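Local coordinates for protein sialyltransferase 0160 (Photobacterium damselae, PDB 4R84) that probably transfers sialic acid from CMP-sialic acid to galactose-ended acceptor sugars in alpha-2,6 linkage, as a glycosyltransferase of the GT-B structural group, at residues P118-Y123 with Q149-W154; R196-F201 with K226-S231; I215-Y220 with A264-G269. All blocks are in the same frame, centred on the assembly; numbering follows the deposited sequence.

Interaction 1: P118-Y123 with Q149-W154; sequences PTLEVY and QRFVSW
Y123 lies against V152 and W154 of the neighbouring strand. Y123 CD1 is 3.9 Å from V152 CG2. Y123 CB sits 3.8 Å from W154 NE1, whose N-H goes to Q134. F151 O meets the Y123 ring at its edge and accepts the bond from Y123 N at 2.9 Å. Y123 OH reaches E121 OE1 at 2.6 Å, on the same side of the sheet. R150 NE binds E121 OE1 too, at 2.6 Å, and comes from the opposite face of the carboxylate plane. The E121 and R150 chains run side by side, but their flat ends are turned 68° apart. The second bond of this salt bridge, R150 NH2 to E121 OE2, is weak; that oxygen also takes a bond from N148. The two parallel strands are joined through helix 129-144. This is a beta-alpha-beta unit of the Rossmann-like sheet, and Y123, R150 and W154 face that helix. F151 and L120 point to the other side. L120 CG is anti to the backbone N (chi1 174°), which brings CD1 over the centre of the F151 ring as a CH-pi contact, 3.8 Å from the ring centroid. Y172 meets F151 edge-to-face, and I187 of helix 181-192 touches it.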
# COMPACT_ATOMS: atom_id res chain seq x y z
N PRO A 118 4.68 -14.61 17.28
CA PRO A 118 5.33 -13.58 16.48
C PRO A 118 4.60 -13.39 15.15
O PRO A 118 3.90 -14.31 14.71
CB PRO A 118 6.73 -14.14 16.24
CG PRO A 118 6.55 -15.64 16.35
CD PRO A 118 5.52 -15.81 17.45
N THR A 119 4.78 -12.23 14.54
CA THR A 119 4.14 -11.90 13.26
C THR A 119 5.21 -11.61 12.24
O THR A 119 6.15 -10.84 12.52
CB THR A 119 3.19 -10.68 13.39
OG1 THR A 119 2.15 -10.98 14.32
CG2 THR A 119 2.57 -10.32 12.03
N LEU A 120 5.08 -12.25 11.08
CA LEU A 120 5.93 -11.97 9.93
C LEU A 120 5.08 -11.22 8.92
O LEU A 120 4.03 -11.73 8.51
CB LEU A 120 6.50 -13.25 9.32
CG LEU A 120 7.29 -13.07 8.03
CD1 LEU A 120 8.61 -12.33 8.30
CD2 LEU A 120 7.53 -14.40 7.34
N GLU A 121 5.52 -10.03 8.53
CA GLU A 121 4.83 -9.24 7.51
C GLU A 121 5.52 -9.46 6.17
O GLU A 121 6.73 -9.29 6.07
CB GLU A 121 4.83 -7.75 7.87
CG GLU A 121 4.25 -7.43 9.25
CD GLU A 121 4.49 -5.99 9.64
OE1 GLU A 121 4.79 -5.15 8.74
OE2 GLU A 121 4.39 -5.69 10.85
N VAL A 122 4.74 -9.83 5.15
CA VAL A 122 5.33 -10.17 3.84
C VAL A 122 4.76 -9.24 2.79
O VAL A 122 3.55 -9.15 2.65
CB VAL A 122 5.05 -11.63 3.47
CG1 VAL A 122 5.65 -12.01 2.09
CG2 VAL A 122 5.63 -12.55 4.56
N TYR A 123 5.65 -8.54 2.07
CA TYR A 123 5.27 -7.50 1.11
C TYR A 123 5.76 -7.87 -0.27
O TYR A 123 6.93 -8.15 -0.45
CB TYR A 123 5.88 -6.15 1.54
CG TYR A 123 5.36 -5.65 2.86
CD1 TYR A 123 5.92 -6.09 4.07
CD2 TYR A 123 4.31 -4.77 2.90
CE1 TYR A 123 5.43 -5.63 5.29
CE2 TYR A 123 3.81 -4.30 4.10
CZ TYR A 123 4.37 -4.75 5.29
OH TYR A 123 3.86 -4.27 6.48
N GLN A 149 9.17 -8.85 12.15
CA GLN A 149 10.08 -8.94 11.02
C GLN A 149 9.27 -8.72 9.72
O GLN A 149 8.11 -9.10 9.64
CB GLN A 149 10.77 -10.30 11.00
CG GLN A 149 11.78 -10.47 9.88
CD GLN A 149 12.92 -9.48 9.97
OE1 GLN A 149 13.40 -9.16 11.07
NE2 GLN A 149 13.35 -8.97 8.82
N ARG A 150 9.92 -8.11 8.73
CA ARG A 150 9.27 -7.81 7.46
C ARG A 150 10.12 -8.35 6.33
O ARG A 150 11.33 -8.12 6.31
CB ARG A 150 9.07 -6.30 7.28
CG ARG A 150 8.32 -5.66 8.44
CD ARG A 150 7.95 -4.16 8.28
NE ARG A 150 7.03 -3.91 9.38
CZ ARG A 150 7.39 -3.59 10.62
NH1 ARG A 150 8.65 -3.30 10.92
NH2 ARG A 150 6.46 -3.51 11.55
N PHE A 151 9.49 -9.08 5.42
CA PHE A 151 10.17 -9.54 4.21
C PHE A 151 9.59 -8.74 3.06
O PHE A 151 8.38 -8.73 2.90
CB PHE A 151 9.95 -11.02 3.96
CG PHE A 151 10.66 -11.93 4.93
CD1 PHE A 151 11.52 -11.43 5.89
CD2 PHE A 151 10.52 -13.30 4.82
CE1 PHE A 151 12.20 -12.28 6.77
CE2 PHE A 151 11.20 -14.17 5.71
CZ PHE A 151 12.04 -13.65 6.67
N VAL A 152 10.44 -8.10 2.26
CA VAL A 152 9.95 -7.16 1.24
C VAL A 152 10.54 -7.44 -0.14
O VAL A 152 11.76 -7.46 -0.32
CB VAL A 152 10.27 -5.69 1.63
CG1 VAL A 152 9.78 -4.74 0.51
CG2 VAL A 152 9.61 -5.29 2.97
N SER A 153 9.64 -7.62 -1.11
CA SER A 153 10.02 -7.79 -2.51
C SER A 153 9.28 -6.81 -3.37
O SER A 153 8.14 -7.07 -3.76
CB SER A 153 9.72 -9.22 -2.99
OG SER A 153 10.61 -10.13 -2.37
N TRP A 154 9.93 -5.68 -3.64
CA TRP A 154 9.35 -4.59 -4.42
C TRP A 154 10.21 -4.33 -5.65
O TRP A 154 11.42 -4.22 -5.54
CB TRP A 154 9.30 -3.30 -3.61
CG TRP A 154 8.29 -3.24 -2.52
CD1 TRP A 154 7.14 -3.96 -2.41
CD2 TRP A 154 8.36 -2.40 -1.38
NE1 TRP A 154 6.48 -3.60 -1.24
CE2 TRP A 154 7.22 -2.64 -0.60
CE3 TRP A 154 9.30 -1.46 -0.92
CZ2 TRP A 154 6.97 -1.98 0.61
CZ3 TRP A 154 9.06 -0.80 0.28
CH2 TRP A 154 7.91 -1.06 1.03
O HOH W 1 8.49 -11.60 13.61

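Interaction 2: R196-F201 with K226-S231; sequences RLNIEF and KISHIS
The F201 ring is met from several sides. I227 CG2 approaches it obliquely, 3.6 Å from F201 CD2, and I230 CG1 lies at the ring edge. I199 CG2, from the same strand as F201, covers one face, offset toward the rim. I227 CD1 reaches both I199 CB, at 4.0 Å, and F201 CE2. The H229 ring has S231 OG and a water at its edge, in plane. That water also bonds to F201 O, so the backbone of one strand is tied to H229 ND1 and S231 OG of the other. The E200 carboxylate is turned 70° from the H229 ring, and the two side chains touch only through carbon, E200 CG to H229 CB at 4.0 Å. E200 OE1 pairs with Y202 OH. E200 OE2 holds a second water at 2.5 Å, which reaches S228 OG. With OG between its backbone N and carbonyl carbon (chi1 57°), S228 puts it next to E200 CG and the water.

The backbones pair in parallel, but the register slips by one residue between I199 and E200. S228 N bonds to I199 O at 2.8 Å, and the next bond is F201 N to H229 O at 2.8 Å. S228 is the extra residue, and its CB points toward strand 197-204. The arrangement is a beta bulge between neighbouring parallel strands of the Rossmann-like sheet, joined by a beta-alpha-beta crossover through helices 208-211 and 213-219.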
# COMPACT_ATOMS: atom_id res chain seq x y z
N ARG A 196 5.21 -20.72 17.06
CA ARG A 196 3.97 -20.38 16.35
C ARG A 196 4.26 -19.18 15.46
O ARG A 196 5.17 -18.42 15.75
CB ARG A 196 2.83 -20.05 17.33
CG ARG A 196 2.27 -21.20 18.12
CD ARG A 196 1.04 -20.76 18.89
NE ARG A 196 1.33 -19.78 19.94
CZ ARG A 196 0.56 -18.72 20.22
NH1 ARG A 196 -0.51 -18.47 19.48
NH2 ARG A 196 0.89 -17.89 21.20
N LEU A 197 3.48 -18.98 14.39
CA LEU A 197 3.70 -17.82 13.54
C LEU A 197 2.41 -17.32 12.90
O LEU A 197 1.63 -18.11 12.38
CB LEU A 197 4.73 -18.15 12.44
CG LEU A 197 5.03 -16.99 11.48
CD1 LEU A 197 5.78 -15.88 12.24
CD2 LEU A 197 5.84 -17.50 10.28
N ASN A 198 2.19 -16.00 12.97
CA ASN A 198 1.18 -15.33 12.16
C ASN A 198 1.85 -14.67 10.97
O ASN A 198 2.87 -13.99 11.12
CB ASN A 198 0.43 -14.27 12.96
CG ASN A 198 -0.51 -14.88 13.99
OD1 ASN A 198 -1.14 -15.91 13.75
ND2 ASN A 198 -0.58 -14.25 15.15
N ILE A 199 1.27 -14.85 9.79
CA ILE A 199 1.78 -14.17 8.62
C ILE A 199 0.75 -13.19 8.11
O ILE A 199 -0.42 -13.54 7.97
CB ILE A 199 2.16 -15.16 7.49
CG1 ILE A 199 3.27 -16.11 7.95
CG2 ILE A 199 2.54 -14.41 6.21
CD1 ILE A 199 3.56 -17.23 6.97
N GLU A 200 1.17 -11.95 7.88
CA GLU A 200 0.35 -10.93 7.24
C GLU A 200 0.87 -10.70 5.83
O GLU A 200 2.06 -10.47 5.66
CB GLU A 200 0.38 -9.62 8.01
CG GLU A 200 -0.33 -9.64 9.35
CD GLU A 200 -0.08 -8.39 10.16
OE1 GLU A 200 0.63 -7.47 9.70
OE2 GLU A 200 -0.59 -8.32 11.30
N PHE A 201 -0.02 -10.75 4.83
CA PHE A 201 0.37 -10.53 3.44
C PHE A 201 -0.06 -9.16 2.96
O PHE A 201 -1.13 -8.68 3.35
CB PHE A 201 -0.25 -11.57 2.52
CG PHE A 201 0.35 -12.94 2.64
CD1 PHE A 201 1.71 -13.14 2.42
CD2 PHE A 201 -0.46 -14.03 2.89
CE1 PHE A 201 2.25 -14.42 2.50
CE2 PHE A 201 0.08 -15.32 2.97
CZ PHE A 201 1.44 -15.50 2.77
N LYS A 226 -0.38 -19.43 10.86
CA LYS A 226 -1.68 -18.89 10.47
C LYS A 226 -1.49 -17.69 9.57
O LYS A 226 -0.70 -16.80 9.88
CB LYS A 226 -2.49 -18.50 11.70
CG LYS A 226 -3.90 -17.99 11.39
CD LYS A 226 -4.77 -17.90 12.64
CE LYS A 226 -6.00 -17.02 12.41
NZ LYS A 226 -5.63 -15.57 12.38
N ILE A 227 -2.24 -17.66 8.48
CA ILE A 227 -2.32 -16.45 7.66
C ILE A 227 -3.34 -15.56 8.34
O ILE A 227 -4.55 -15.81 8.29
CB ILE A 227 -2.74 -16.75 6.22
CG1 ILE A 227 -1.91 -17.89 5.61
CG2 ILE A 227 -2.63 -15.48 5.36
CD1 ILE A 227 -0.38 -17.71 5.70
N SER A 228 -2.85 -14.54 9.05
CA SER A 228 -3.73 -13.77 9.92
C SER A 228 -4.41 -12.61 9.19
O SER A 228 -5.43 -12.11 9.64
CB SER A 228 -2.94 -13.23 11.12
OG SER A 228 -1.82 -12.45 10.72
N HIS A 229 -3.83 -12.15 8.09
CA HIS A 229 -4.41 -11.03 7.36
C HIS A 229 -3.85 -10.90 5.95
O HIS A 229 -2.67 -11.17 5.72
CB HIS A 229 -4.16 -9.72 8.10
CG HIS A 229 -5.12 -8.63 7.72
ND1 HIS A 229 -4.85 -7.72 6.72
CD2 HIS A 229 -6.35 -8.33 8.18
CE1 HIS A 229 -5.87 -6.90 6.59
NE2 HIS A 229 -6.80 -7.25 7.47
N ILE A 230 -4.69 -10.45 5.01
CA ILE A 230 -4.25 -10.20 3.64
C ILE A 230 -4.72 -8.80 3.28
O ILE A 230 -5.88 -8.48 3.50
CB ILE A 230 -4.85 -11.22 2.65
CG1 ILE A 230 -4.46 -12.64 3.06
CG2 ILE A 230 -4.39 -10.93 1.21
CD1 ILE A 230 -5.08 -13.72 2.16
N SER A 231 -3.81 -7.95 2.81
CA SER A 231 -4.19 -6.60 2.34
C SER A 231 -3.84 -6.52 0.87
O SER A 231 -2.67 -6.68 0.51
CB SER A 231 -3.47 -5.49 3.12
OG SER A 231 -3.86 -5.46 4.50
O HOH W 2 -1.73 -10.33 12.22
O HOH W 3 -2.19 -7.73 5.78

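Interaction 3: I215-Y220 with A264-G269; sequences IIQPLY and ANYLAG
Y220 lays its ring flat on A268. The CA of A268 stands over the ring centre, 3.5 Å from the centroid and 2° off the ring normal, a CH-pi contact. A268 CB also touches the ring, 3.5 Å from Y220 CZ. CG of Y220 is anti to the backbone N (chi1 -170°), which swings the ring across to the end of helix 252-267.

L267 O is the main bump on that side. It sets into the hollow between Y220 and Q217, 3.5 Å from Y220 CD2 and 3.6 Å from Q217 CG, and stands oblique to the Y220 ring. The L267 side chain rests more loosely on I216 and Y220. I216 CG2 is 4.3 Å from L267 CD2, and Y220 CE2 lies 4.3 Å from L267 CB.

Q217 closes the other flank. Its extended chain brings NE2 over one face of the Y266 ring, toward its rim. Q217 NE2 is 3.3 Å from Y266 CE2, and the amide and ring planes are 34° apart. Q217 NE2 then donates to Y266 O at 2.9 Å, from above the carbonyl plane. G269 N reaches the same oxygen from the opposite face. That bond belongs to the Schellman motif that ends the helix, so Q217 adds a second grip to the helix terminus. A water bridges Q217 O and L267 O.

Helix 213-219 is kinked at P218. I216 and L267 both pack on W284 and Y288, in the loop before strand 290-294. Y266 meets F209 at an angle. From its sheet side, helix 213-219 sends I215 and I216 onto F201 and L219 onto I199, while I215 and L219 also touch helix 181-192.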
# COMPACT_ATOMS: atom_id res chain seq x y z
N ILE A 215 3.47 -19.24 -1.45
CA ILE A 215 3.85 -19.20 -0.05
C ILE A 215 2.84 -19.99 0.79
O ILE A 215 3.21 -20.76 1.69
CB ILE A 215 3.92 -17.75 0.47
CG1 ILE A 215 4.95 -16.94 -0.33
CG2 ILE A 215 4.28 -17.76 1.97
CD1 ILE A 215 4.86 -15.42 -0.09
N ILE A 216 1.55 -19.79 0.50
CA ILE A 216 0.49 -20.44 1.27
C ILE A 216 0.50 -21.96 1.13
O ILE A 216 0.34 -22.67 2.12
CB ILE A 216 -0.88 -19.90 0.88
CG1 ILE A 216 -1.01 -18.45 1.35
CG2 ILE A 216 -1.99 -20.77 1.49
CD1 ILE A 216 -2.29 -17.77 0.94
N GLN A 217 0.70 -22.47 -0.08
CA GLN A 217 0.63 -23.92 -0.31
C GLN A 217 1.59 -24.76 0.54
O GLN A 217 1.14 -25.72 1.18
CB GLN A 217 0.85 -24.24 -1.79
CG GLN A 217 -0.37 -24.00 -2.65
CD GLN A 217 -0.12 -24.27 -4.11
OE1 GLN A 217 1.00 -24.11 -4.60
NE2 GLN A 217 -1.15 -24.72 -4.82
N PRO A 218 2.90 -24.44 0.57
CA PRO A 218 3.75 -25.31 1.39
C PRO A 218 3.55 -25.17 2.90
O PRO A 218 3.99 -26.03 3.66
CB PRO A 218 5.18 -24.89 0.99
CG PRO A 218 5.03 -23.51 0.48
CD PRO A 218 3.69 -23.45 -0.18
N LEU A 219 2.87 -24.11 3.34
CA LEU A 219 2.65 -23.92 4.76
C LEU A 219 1.27 -24.41 5.18
O LEU A 219 0.93 -24.38 6.36
CB LEU A 219 2.78 -22.44 5.13
CG LEU A 219 4.15 -21.79 4.95
CD1 LEU A 219 4.03 -20.29 5.16
CD2 LEU A 219 5.16 -22.41 5.91
N TYR A 220 0.47 -24.83 4.20
CA TYR A 220 -0.96 -25.01 4.44
C TYR A 220 -1.28 -26.01 5.56
O TYR A 220 -2.18 -25.79 6.37
CB TYR A 220 -1.66 -25.47 3.16
CG TYR A 220 -3.16 -25.44 3.28
CD1 TYR A 220 -3.85 -26.52 3.80
CD2 TYR A 220 -3.89 -24.33 2.86
CE1 TYR A 220 -5.22 -26.50 3.93
CE2 TYR A 220 -5.26 -24.30 2.96
CZ TYR A 220 -5.92 -25.39 3.50
OH TYR A 220 -7.29 -25.38 3.61
N ALA A 264 -9.88 -22.63 -2.60
CA ALA A 264 -9.59 -23.34 -1.34
C ALA A 264 -8.85 -24.66 -1.55
O ALA A 264 -7.87 -24.95 -0.85
CB ALA A 264 -10.88 -23.58 -0.57
N ASN A 265 -9.32 -25.48 -2.48
CA ASN A 265 -8.71 -26.78 -2.72
C ASN A 265 -7.34 -26.66 -3.37
O ASN A 265 -6.47 -27.49 -3.14
CB ASN A 265 -9.61 -27.66 -3.59
CG ASN A 265 -10.91 -28.02 -2.90
OD1 ASN A 265 -11.00 -28.00 -1.68
ND2 ASN A 265 -11.93 -28.34 -3.69
N TYR A 266 -7.17 -25.63 -4.19
CA TYR A 266 -5.88 -25.39 -4.82
C TYR A 266 -4.85 -25.02 -3.76
O TYR A 266 -3.72 -25.53 -3.76
CB TYR A 266 -5.99 -24.27 -5.86
CG TYR A 266 -4.70 -24.00 -6.59
CD1 TYR A 266 -4.31 -24.79 -7.66
CD2 TYR A 266 -3.89 -22.93 -6.23
CE1 TYR A 266 -3.13 -24.55 -8.34
CE2 TYR A 266 -2.71 -22.68 -6.90
CZ TYR A 266 -2.33 -23.49 -7.96
OH TYR A 266 -1.16 -23.24 -8.64
N LEU A 267 -5.25 -24.14 -2.85
CA LEU A 267 -4.37 -23.73 -1.77
C LEU A 267 -4.06 -24.91 -0.85
O LEU A 267 -2.93 -25.04 -0.38
CB LEU A 267 -4.97 -22.57 -0.97
CG LEU A 267 -5.19 -21.25 -1.72
CD1 LEU A 267 -5.77 -20.18 -0.78
CD2 LEU A 267 -3.88 -20.78 -2.32
N ALA A 268 -5.06 -25.76 -0.61
CA ALA A 268 -4.90 -26.91 0.29
C ALA A 268 -4.06 -28.03 -0.33
O ALA A 268 -3.70 -29.00 0.35
CB ALA A 268 -6.27 -27.45 0.70
N GLY A 269 -3.76 -27.90 -1.62
CA GLY A 269 -2.92 -28.85 -2.33
C GLY A 269 -3.58 -30.19 -2.56
O GLY A 269 -2.91 -31.23 -2.58
O HOH W 4 -1.07 -26.94 0.02

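Overall arrangement
Strand 106-125 opens interaction 1, which closes early, after helix 129-144, when strand 149-154 pairs with it. Interaction 2 opens later, at 196-201. It follows interaction 1 in series, yet the two share one sheet: strand 197-204 also flanks strand 106-125, with L120 N bonded to N198 O and V122 N to E200 O. Interaction 3 opens at 215-220, before interaction 2 closes at 226-231, and itself closes only at 264-269. Interactions 2 and 3 therefore cross. Helix 213-219 leans on the sheet and reaches interaction 1 too, with V122 against I215. Together the contacts tie two neighbouring helices and four parallel strands into one layered domain.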